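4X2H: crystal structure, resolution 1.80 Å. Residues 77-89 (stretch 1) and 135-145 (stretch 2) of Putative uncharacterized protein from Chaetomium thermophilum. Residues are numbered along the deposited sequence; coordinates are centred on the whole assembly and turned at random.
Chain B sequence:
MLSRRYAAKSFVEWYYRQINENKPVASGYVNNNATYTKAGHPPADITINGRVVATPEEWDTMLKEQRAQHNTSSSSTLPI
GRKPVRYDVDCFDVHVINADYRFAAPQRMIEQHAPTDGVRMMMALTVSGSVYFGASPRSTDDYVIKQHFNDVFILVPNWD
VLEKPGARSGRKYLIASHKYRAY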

# COMPACT_ATOMS: atom_id res chain seq x y z
N THR B 77 -5.66 -6.95 -32.51
CA THR B 77 -4.46 -7.61 -33.00
C THR B 77 -4.41 -9.04 -32.46
O THR B 77 -3.44 -9.77 -32.68
N LEU B 78 -5.46 -9.44 -31.75
CA LEU B 78 -5.50 -10.71 -31.05
C LEU B 78 -6.25 -11.79 -31.82
O LEU B 78 -7.25 -11.50 -32.47
N PRO B 79 -5.78 -13.04 -31.73
CA PRO B 79 -6.57 -14.13 -32.31
C PRO B 79 -7.83 -14.37 -31.49
O PRO B 79 -7.93 -13.87 -30.37
N ILE B 80 -8.78 -15.10 -32.05
CA ILE B 80 -10.01 -15.41 -31.31
C ILE B 80 -9.69 -16.20 -30.05
O ILE B 80 -8.71 -16.96 -30.01
N GLY B 81 -10.50 -16.01 -29.02
CA GLY B 81 -10.35 -16.75 -27.77
C GLY B 81 -9.42 -16.08 -26.77
O GLY B 81 -9.09 -16.68 -25.74
N ARG B 82 -8.99 -14.86 -27.07
CA ARG B 82 -8.11 -14.12 -26.17
C ARG B 82 -8.86 -13.01 -25.46
O ARG B 82 -9.67 -12.31 -26.06
N LYS B 83 -8.57 -12.87 -24.17
CA LYS B 83 -9.10 -11.77 -23.37
C LYS B 83 -8.10 -10.62 -23.44
O LYS B 83 -6.92 -10.82 -23.19
N PRO B 84 -8.57 -9.40 -23.81
CA PRO B 84 -7.65 -8.28 -23.96
C PRO B 84 -6.79 -8.00 -22.72
O PRO B 84 -5.57 -7.91 -22.85
N VAL B 85 -7.41 -7.87 -21.55
CA VAL B 85 -6.69 -7.54 -20.32
C VAL B 85 -7.24 -8.33 -19.15
O VAL B 85 -8.45 -8.41 -18.97
N ARG B 86 -6.35 -8.90 -18.34
CA ARG B 86 -6.77 -9.63 -17.14
C ARG B 86 -5.83 -9.34 -15.98
O ARG B 86 -4.62 -9.49 -16.11
N TYR B 87 -6.40 -8.91 -14.86
CA TYR B 87 -5.65 -8.72 -13.63
C TYR B 87 -5.76 -9.93 -12.72
O TYR B 87 -6.87 -10.38 -12.41
N ASP B 88 -4.62 -10.45 -12.29
CA ASP B 88 -4.55 -11.56 -11.35
C ASP B 88 -3.89 -11.08 -10.07
O ASP B 88 -2.73 -10.68 -10.09
N VAL B 89 -4.63 -11.11 -8.96
CA VAL B 89 -4.08 -10.69 -7.68
C VAL B 89 -3.29 -11.82 -7.05
O VAL B 89 -3.78 -12.94 -6.93
N ALA B 135 -4.02 -12.82 -23.29
CA ALA B 135 -3.97 -14.21 -22.85
C ALA B 135 -5.34 -14.87 -22.96
O ALA B 135 -6.38 -14.19 -22.91
N SER B 136 -5.35 -16.19 -23.10
CA SER B 136 -6.59 -16.95 -22.97
C SER B 136 -7.12 -16.71 -21.56
O SER B 136 -6.34 -16.50 -20.64
N PRO B 137 -8.46 -16.73 -21.39
CA PRO B 137 -9.08 -16.27 -20.14
C PRO B 137 -8.54 -16.90 -18.85
O PRO B 137 -8.65 -16.28 -17.79
N ARG B 138 -8.00 -18.12 -18.92
CA ARG B 138 -7.50 -18.80 -17.72
C ARG B 138 -6.03 -19.19 -17.84
O ARG B 138 -5.53 -19.98 -17.04
N SER B 139 -5.34 -18.62 -18.82
CA SER B 139 -3.94 -18.96 -19.06
C SER B 139 -3.00 -17.91 -18.48
O SER B 139 -3.29 -16.72 -18.52
N THR B 140 -1.88 -18.38 -17.93
CA THR B 140 -0.82 -17.49 -17.46
C THR B 140 0.44 -17.62 -18.32
O THR B 140 1.48 -17.07 -17.96
N ASP B 141 0.35 -18.33 -19.45
CA ASP B 141 1.55 -18.58 -20.26
C ASP B 141 1.44 -18.21 -21.74
O ASP B 141 2.47 -18.14 -22.42
N ASP B 142 0.24 -17.96 -22.26
CA ASP B 142 0.09 -17.65 -23.69
C ASP B 142 -0.20 -16.17 -23.95
O ASP B 142 -0.68 -15.80 -25.02
N TYR B 143 0.12 -15.32 -22.98
CA TYR B 143 -0.04 -13.88 -23.13
C TYR B 143 0.86 -13.27 -24.20
O TYR B 143 1.84 -13.87 -24.62
N VAL B 144 0.51 -12.06 -24.62
CA VAL B 144 1.34 -11.25 -25.51
C VAL B 144 2.27 -10.39 -24.67
O VAL B 144 3.48 -10.35 -24.90
N ILE B 145 1.69 -9.70 -23.69
CA ILE B 145 2.45 -8.92 -22.72
C ILE B 145 2.03 -9.33 -21.31
O ILE B 145 0.86 -9.57 -21.05

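Two arginines four residues apart, Arg82 and Arg86, carry most of the polar contact here, and each meets its acidic partner in a different way. The general principle is that a guanidinium group can satisfy a carboxylate through directed hydrogen bonds in its plane or through charge alone across its face, and this contact contains both.

Arg86 is the in-plane case. Its CA-to-CB bond points toward the second stretch, and a chi1 t, chi2 t, chi3 p side chain brings the guanidinium beside the type I turn that runs from Ser136 to Ser139. Asp88, chi1 m, holds the group from within its own strand: NE of Arg86 lies 2.9 Å from OD1 of Asp88 and NH2 of Arg86 lies 2.8 Å from OD2 of Asp88, a two-pronged salt bridge. The remaining protons can then reach the other stretch. NH1 and NH2 of Arg86 both donate to the backbone O of Ser139, at 2.9 and 3.0 Å, so one carbonyl is clasped by two nitrogens. The turn closes through Ser139 N to Ser136 O, 3.0 Å, and the carbonyls of Ser136 and Ser139 lie at the guanidinium edge, though of the two only Ser139 O is hydrogen-bonded to it. Arg86 CD packs 3.4 Å from Pro137 O, while CG2 of Thr140, chi1 p, lies 3.6 Å from Arg86 NH2 near the guanidinium edge. A water accepts from Arg86 NH1 at 2.7 Å and lies 3.1 Å from Ala135 O, bridging the stretches.

Arg82 is the contrasting case. Its CB points sideways, but the m, m, t side chain brings its end back to the second stretch. OD2 of Asp142 sits over one face of the guanidinium, 3.8 Å from Arg82 NE, a long salt bridge in which no N-H points at the oxygen. Arg82 NH1 makes a weak hydrogen bond to Asp142 O, 2.8 Å but badly bent. Asp142, chi1 p and pointing toward the first stretch, directs its carboxylate bonds to Ser136 instead: Ser136 N to Asp142 OD1 is 3.0 Å, and Ser136 OG to Asp142 OD2 is a very short 2.4 Å. A second water donates to Ser136 OG at 2.9 Å and, weakly, to Gly81 O at 3.3 Å.

Between the arginines, Lys83 N donates to Ala135 O at 2.9 Å. The all-trans start of the Lys83 side chain leads its end away, to a partner elsewhere in the structure. Apolar packing is modest: Leu78 (m, t) and Val144 (t) point toward each other's stretches and meet at Leu78 CD2 and Val144 CG2, 3.9 Å apart.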

# COMPACT_ATOMS: atom_id res chain seq x y z
CB THR B 77 -3.18 -6.84 -32.59
OG1 THR B 77 -3.38 -5.43 -32.79
CG2 THR B 77 -1.96 -7.28 -33.40
CB LEU B 78 -6.15 -10.53 -29.67
CG LEU B 78 -5.46 -9.58 -28.70
CD1 LEU B 78 -6.29 -9.44 -27.44
CD2 LEU B 78 -4.05 -10.06 -28.38
CB PRO B 79 -5.62 -15.32 -32.22
CG PRO B 79 -4.74 -15.02 -31.07
CD PRO B 79 -4.57 -13.52 -31.06
CB ILE B 80 -11.00 -16.22 -32.18
CG1 ILE B 80 -10.33 -17.48 -32.73
CG2 ILE B 80 -11.53 -15.34 -33.31
CD1 ILE B 80 -11.25 -18.37 -33.53
CB ARG B 82 -6.91 -13.53 -26.92
CG ARG B 82 -6.08 -14.56 -27.66
CD ARG B 82 -5.62 -15.68 -26.76
NE ARG B 82 -4.73 -16.60 -27.47
CZ ARG B 82 -3.41 -16.50 -27.50
NH1 ARG B 82 -2.78 -15.52 -26.85
NH2 ARG B 82 -2.70 -17.39 -28.19
CB LYS B 83 -9.31 -12.22 -21.93
CG LYS B 83 -9.97 -11.20 -21.02
CD LYS B 83 -10.34 -11.84 -19.69
CE LYS B 83 -10.77 -10.80 -18.66
NZ LYS B 83 -11.81 -9.89 -19.18
CB PRO B 84 -8.58 -7.10 -24.25
CG PRO B 84 -9.72 -7.72 -24.97
CD PRO B 84 -9.92 -9.05 -24.29
CB VAL B 85 -6.77 -6.03 -19.98
CG1 VAL B 85 -5.96 -5.72 -18.73
CG2 VAL B 85 -6.30 -5.18 -21.15
CB ARG B 86 -6.82 -11.13 -17.40
CG ARG B 86 -7.49 -11.92 -16.27
CD ARG B 86 -7.44 -13.42 -16.50
NE ARG B 86 -6.22 -14.06 -15.98
CZ ARG B 86 -5.34 -14.74 -16.71
NH1 ARG B 86 -5.49 -14.88 -18.02
NH2 ARG B 86 -4.27 -15.28 -16.13
CB TYR B 87 -6.14 -7.47 -12.89
CG TYR B 87 -5.76 -6.18 -13.57
CD1 TYR B 87 -6.50 -5.69 -14.64
CD2 TYR B 87 -4.66 -5.44 -13.16
CE1 TYR B 87 -6.15 -4.51 -15.27
CE2 TYR B 87 -4.30 -4.27 -13.78
CZ TYR B 87 -5.05 -3.80 -14.84
OH TYR B 87 -4.70 -2.63 -15.46
CB ASP B 88 -3.74 -12.73 -11.92
CG ASP B 88 -4.50 -13.52 -12.97
OD1 ASP B 88 -5.62 -13.12 -13.34
OD2 ASP B 88 -3.96 -14.56 -13.42
CB VAL B 89 -5.20 -10.24 -6.71
CG1 VAL B 89 -4.62 -9.87 -5.36
CG2 VAL B 89 -5.95 -9.06 -7.30
CB ALA B 135 -3.47 -14.30 -21.42
CB SER B 136 -6.35 -18.43 -23.24
OG SER B 136 -5.78 -18.63 -24.52
CB PRO B 137 -10.55 -16.63 -20.33
CG PRO B 137 -10.76 -16.65 -21.79
CD PRO B 137 -9.47 -17.14 -22.38
CB ARG B 138 -8.33 -20.05 -17.44
CG ARG B 138 -9.81 -19.77 -17.29
CD ARG B 138 -10.53 -20.99 -16.77
NE ARG B 138 -11.92 -21.05 -17.22
CZ ARG B 138 -12.71 -22.10 -17.05
NH1 ARG B 138 -13.96 -22.07 -17.50
NH2 ARG B 138 -12.26 -23.19 -16.43
CB SER B 139 -3.68 -19.11 -20.56
OG SER B 139 -2.29 -19.25 -20.81
CB THR B 140 -0.45 -17.78 -15.99
OG1 THR B 140 -0.04 -19.15 -15.86
CG2 THR B 140 -1.62 -17.51 -15.06
CB ASP B 141 1.94 -20.06 -20.15
CG ASP B 141 0.77 -21.00 -20.30
OD1 ASP B 141 -0.08 -20.76 -21.19
OD2 ASP B 141 0.69 -21.98 -19.54
CB ASP B 142 -1.01 -18.54 -24.31
CG ASP B 142 -2.42 -18.11 -23.94
OD1 ASP B 142 -2.61 -17.30 -23.01
OD2 ASP B 142 -3.36 -18.61 -24.60
CB TYR B 143 0.24 -13.18 -21.80
CG TYR B 143 1.62 -13.47 -21.25
CD1 TYR B 143 2.72 -12.72 -21.66
CD2 TYR B 143 1.82 -14.48 -20.33
CE1 TYR B 143 3.99 -12.98 -21.16
CE2 TYR B 143 3.08 -14.75 -19.82
CZ TYR B 143 4.16 -13.99 -20.24
OH TYR B 143 5.41 -14.25 -19.73
CB VAL B 144 0.47 -10.36 -26.42
CG1 VAL B 144 1.35 -9.49 -27.32
CG2 VAL B 144 -0.47 -11.22 -27.25
CB ILE B 145 2.24 -7.39 -22.88
CG1 ILE B 145 2.66 -6.93 -24.28
CG2 ILE B 145 2.99 -6.62 -21.80
CD1 ILE B 145 4.13 -7.12 -24.58
O HOH W 1 -7.42 -19.35 -26.74
O HOH W 2 -5.39 -11.31 -21.11
O HOH W 3 -6.85 -13.48 -19.93